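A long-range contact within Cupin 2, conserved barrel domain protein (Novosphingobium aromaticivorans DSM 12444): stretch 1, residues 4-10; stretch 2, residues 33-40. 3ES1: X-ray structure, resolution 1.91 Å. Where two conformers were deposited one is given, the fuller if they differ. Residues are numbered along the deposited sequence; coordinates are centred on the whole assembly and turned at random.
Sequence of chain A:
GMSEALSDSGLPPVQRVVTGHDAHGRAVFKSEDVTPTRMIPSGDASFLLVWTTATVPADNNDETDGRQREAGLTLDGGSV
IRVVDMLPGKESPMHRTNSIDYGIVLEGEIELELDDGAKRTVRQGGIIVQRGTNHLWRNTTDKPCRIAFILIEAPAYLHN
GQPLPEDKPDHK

Stretch 1, residues 4-10: EALSDSG
Stretch 2 (33-40) DVTPTRMI

Residues 4-10 and 33-40 lie side by side in one chain, running in roughly the same direction: the touching parts, E4 CA to S9 CA and V34 CA to M39 CA, run 36° apart. In register, E4 CA is 5.5 Å from T35 CA, S7 CA 4.4 Å from P36 CA, and D8 CA 5.3 Å from R38 CA. Stretch 1 is irregular: A5 is extended (phi/psi -143/160), L6 and S7 lie near -53/143 and -63/155, and a type I turn from S7 to G10 follows, with D8 at -65/-14 and S9 at -89/-6. G10 N closes the turn on S7 O at 2.8 Å. G10 adopts 87/-1, where a CB would jam against the preceding carbonyl oxygen, so glycine fits. Together the stretches bury 474 Å². D8 has the largest covered area, 104 Å²; P36 and E4 have 60 Å² each.

Stretch 2 enters as a strand. D33 (-152/155, chi1 61°) makes no contact across the interface, but its OD2 accepts a hydrogen bond from T35 OG1 at 2.8 Å. V34 (-125/116, chi1 t) begins the contact. E4, with chi1 m, chi2 99° and chi3 -51°, lays its aliphatic portion along it: E4 CG is 3.2 Å from V34 O and 3.8 Å from V34 CB. The carboxylate reaches a water that donates to E4 OE2 at 2.5 Å and accepts from V34 N at 3.1 Å, so one side chain offers both a nonpolar stem and a polar end. T35 (-135/134, chi1 m) points its CB away.

P36 (-73/151, C-gamma endo) directs its CB toward stretch 1. Its compact ring packs against backbone, with P36 CB 3.5 Å from A5 O and 3.9 Å from L6 O. A5 O is buried here without a polar partner, and having no amide hydrogen, proline cannot supply one through its own nitrogen.

T37 (-72/144, chi1 p) is buried and binds through both backbone polar groups. T37 N donates to S7 OG at 3.1 Å, and D8 N donates to T37 O at 3.1 Å with a nearly straight angle of 173°. The serine, chi1 m, is short enough to place its hydroxyl beside the neighbouring backbone; S7 CB also lies 3.3 Å from T37 OG1. S7 CA adds a CA-H...O contact to T37 O at 3.5 Å.

The chain returns to strand at R38 (-122/148). Its CB points away overall, but chi1 to chi3 all m and chi4 -83° bring the guanidinium back to D8. That aspartate, pointing toward stretch 2 with chi1 m and chi2 -14°, uses OD2 as a shared acceptor: R38 NE donates to D8 OD2 at 3.0 Å in a salt bridge, with the oxygen at the guanidinium edge near its plane, while M39 N donates to D8 OD2 at 2.9 Å. A second water donates to D8 OD2 at 2.5 Å and accepts from R38 NH2 at 3.1 Å.

M39, a selenomethionine (-62/136; chi1 t, chi2 p, chi3 p), sets its CB 3.7 Å from D8 OD2. Its long, flexible nonpolar chain reaches along D8 to put M39 CE 3.5 Å from D8 O, and 48 Å² of the residue is covered. I40 (-87/161; chi1 p, chi2 t) points away.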

# COMPACT_ATOMS: atom_id res chain seq x y z
N GLU A 4 -3.69 -22.59 -3.80
CA GLU A 4 -4.15 -22.69 -2.37
C GLU A 4 -3.40 -23.80 -1.65
O GLU A 4 -3.80 -24.97 -1.55
CB GLU A 4 -5.67 -22.87 -2.25
CG GLU A 4 -6.49 -21.63 -2.66
CD GLU A 4 -7.05 -21.70 -4.07
OE1 GLU A 4 -6.29 -21.98 -5.02
OE2 GLU A 4 -8.27 -21.44 -4.23
N ALA A 5 -2.26 -23.36 -1.18
CA ALA A 5 -1.38 -24.06 -0.28
C ALA A 5 -0.81 -22.98 0.64
O ALA A 5 -0.87 -21.82 0.33
CB ALA A 5 -0.23 -24.72 -1.08
N LEU A 6 -0.30 -23.42 1.79
CA LEU A 6 0.54 -22.60 2.66
C LEU A 6 1.68 -22.02 1.85
O LEU A 6 2.20 -22.64 0.94
CB LEU A 6 1.11 -23.48 3.79
CG LEU A 6 1.36 -22.89 5.15
CD1 LEU A 6 0.08 -22.26 5.69
CD2 LEU A 6 1.93 -24.06 6.05
N SER A 7 2.04 -20.78 2.17
CA SER A 7 3.22 -20.12 1.58
C SER A 7 4.52 -20.85 1.93
O SER A 7 4.64 -21.58 2.93
CB SER A 7 3.31 -18.67 2.06
OG SER A 7 2.17 -17.90 1.67
N ASP A 8 5.50 -20.65 1.07
CA ASP A 8 6.81 -21.30 1.25
C ASP A 8 7.49 -20.78 2.54
O ASP A 8 8.47 -21.35 2.99
CB ASP A 8 7.73 -21.10 0.04
CG ASP A 8 7.26 -21.90 -1.19
OD1 ASP A 8 6.41 -22.79 -1.04
OD2 ASP A 8 7.74 -21.64 -2.32
N SER A 9 6.97 -19.69 3.10
CA SER A 9 7.49 -19.10 4.34
C SER A 9 6.80 -19.72 5.54
O SER A 9 7.15 -19.45 6.69
CB SER A 9 7.18 -17.61 4.39
OG SER A 9 5.78 -17.45 4.20
N GLY A 10 5.79 -20.53 5.26
CA GLY A 10 4.95 -21.13 6.32
C GLY A 10 3.77 -20.29 6.76
O GLY A 10 2.97 -20.72 7.64
N ASP A 33 -8.82 -14.63 -5.92
CA ASP A 33 -7.92 -15.78 -5.82
C ASP A 33 -7.26 -15.80 -4.48
O ASP A 33 -7.10 -14.78 -3.86
CB ASP A 33 -6.83 -15.79 -6.92
CG ASP A 33 -5.91 -14.59 -6.87
OD1 ASP A 33 -6.22 -13.58 -7.51
OD2 ASP A 33 -4.84 -14.66 -6.22
N VAL A 34 -6.84 -17.00 -4.06
CA VAL A 34 -6.05 -17.16 -2.84
C VAL A 34 -4.79 -17.90 -3.26
O VAL A 34 -4.86 -19.05 -3.69
CB VAL A 34 -6.82 -17.97 -1.75
CG1 VAL A 34 -5.93 -18.31 -0.54
CG2 VAL A 34 -8.10 -17.22 -1.33
N THR A 35 -3.64 -17.22 -3.12
CA THR A 35 -2.36 -17.64 -3.71
C THR A 35 -1.18 -17.53 -2.71
O THR A 35 -1.04 -16.53 -2.04
CB THR A 35 -2.03 -16.74 -4.92
OG1 THR A 35 -3.13 -16.78 -5.83
CG2 THR A 35 -0.81 -17.24 -5.68
N PRO A 36 -0.33 -18.57 -2.63
CA PRO A 36 0.82 -18.51 -1.73
C PRO A 36 1.93 -17.61 -2.21
O PRO A 36 2.11 -17.43 -3.40
CB PRO A 36 1.30 -19.98 -1.72
CG PRO A 36 0.94 -20.48 -3.10
CD PRO A 36 -0.42 -19.86 -3.34
N THR A 37 2.68 -17.05 -1.26
CA THR A 37 4.00 -16.51 -1.59
C THR A 37 4.93 -17.71 -1.85
O THR A 37 4.81 -18.78 -1.26
CB THR A 37 4.59 -15.53 -0.51
OG1 THR A 37 4.99 -16.25 0.68
CG2 THR A 37 3.61 -14.34 -0.17
N ARG A 38 5.83 -17.52 -2.80
CA ARG A 38 6.78 -18.55 -3.23
C ARG A 38 8.24 -18.12 -3.10
O ARG A 38 8.63 -16.95 -3.26
CB ARG A 38 6.48 -18.98 -4.67
CG ARG A 38 5.03 -19.51 -4.90
CD ARG A 38 4.73 -20.66 -3.99
NE ARG A 38 5.54 -21.81 -4.32
CZ ARG A 38 5.22 -22.67 -5.27
NH1 ARG A 38 4.12 -22.45 -5.98
NH2 ARG A 38 6.01 -23.71 -5.53
N MSE A 39 9.06 -19.12 -2.81
CA MSE A 39 10.49 -18.96 -2.55
C MSE A 39 11.23 -18.40 -3.74
O MSE A 39 11.01 -18.78 -4.89
CB MSE A 39 11.14 -20.29 -2.12
CG MSE A 39 12.40 -20.11 -1.34
SE MSE A 39 12.14 -19.43 0.47
CE MSE A 39 11.52 -21.03 1.37
N ILE A 40 12.10 -17.44 -3.47
CA ILE A 40 13.05 -16.96 -4.50
C ILE A 40 14.31 -17.86 -4.46
O ILE A 40 14.56 -18.56 -3.45
CB ILE A 40 13.44 -15.46 -4.32
CG1 ILE A 40 14.26 -15.26 -3.02
CG2 ILE A 40 12.20 -14.52 -4.39
CD1 ILE A 40 14.47 -13.84 -2.73
O HOH W 1 -8.89 -19.18 -4.99
O HOH W 2 8.76 -22.69 -4.40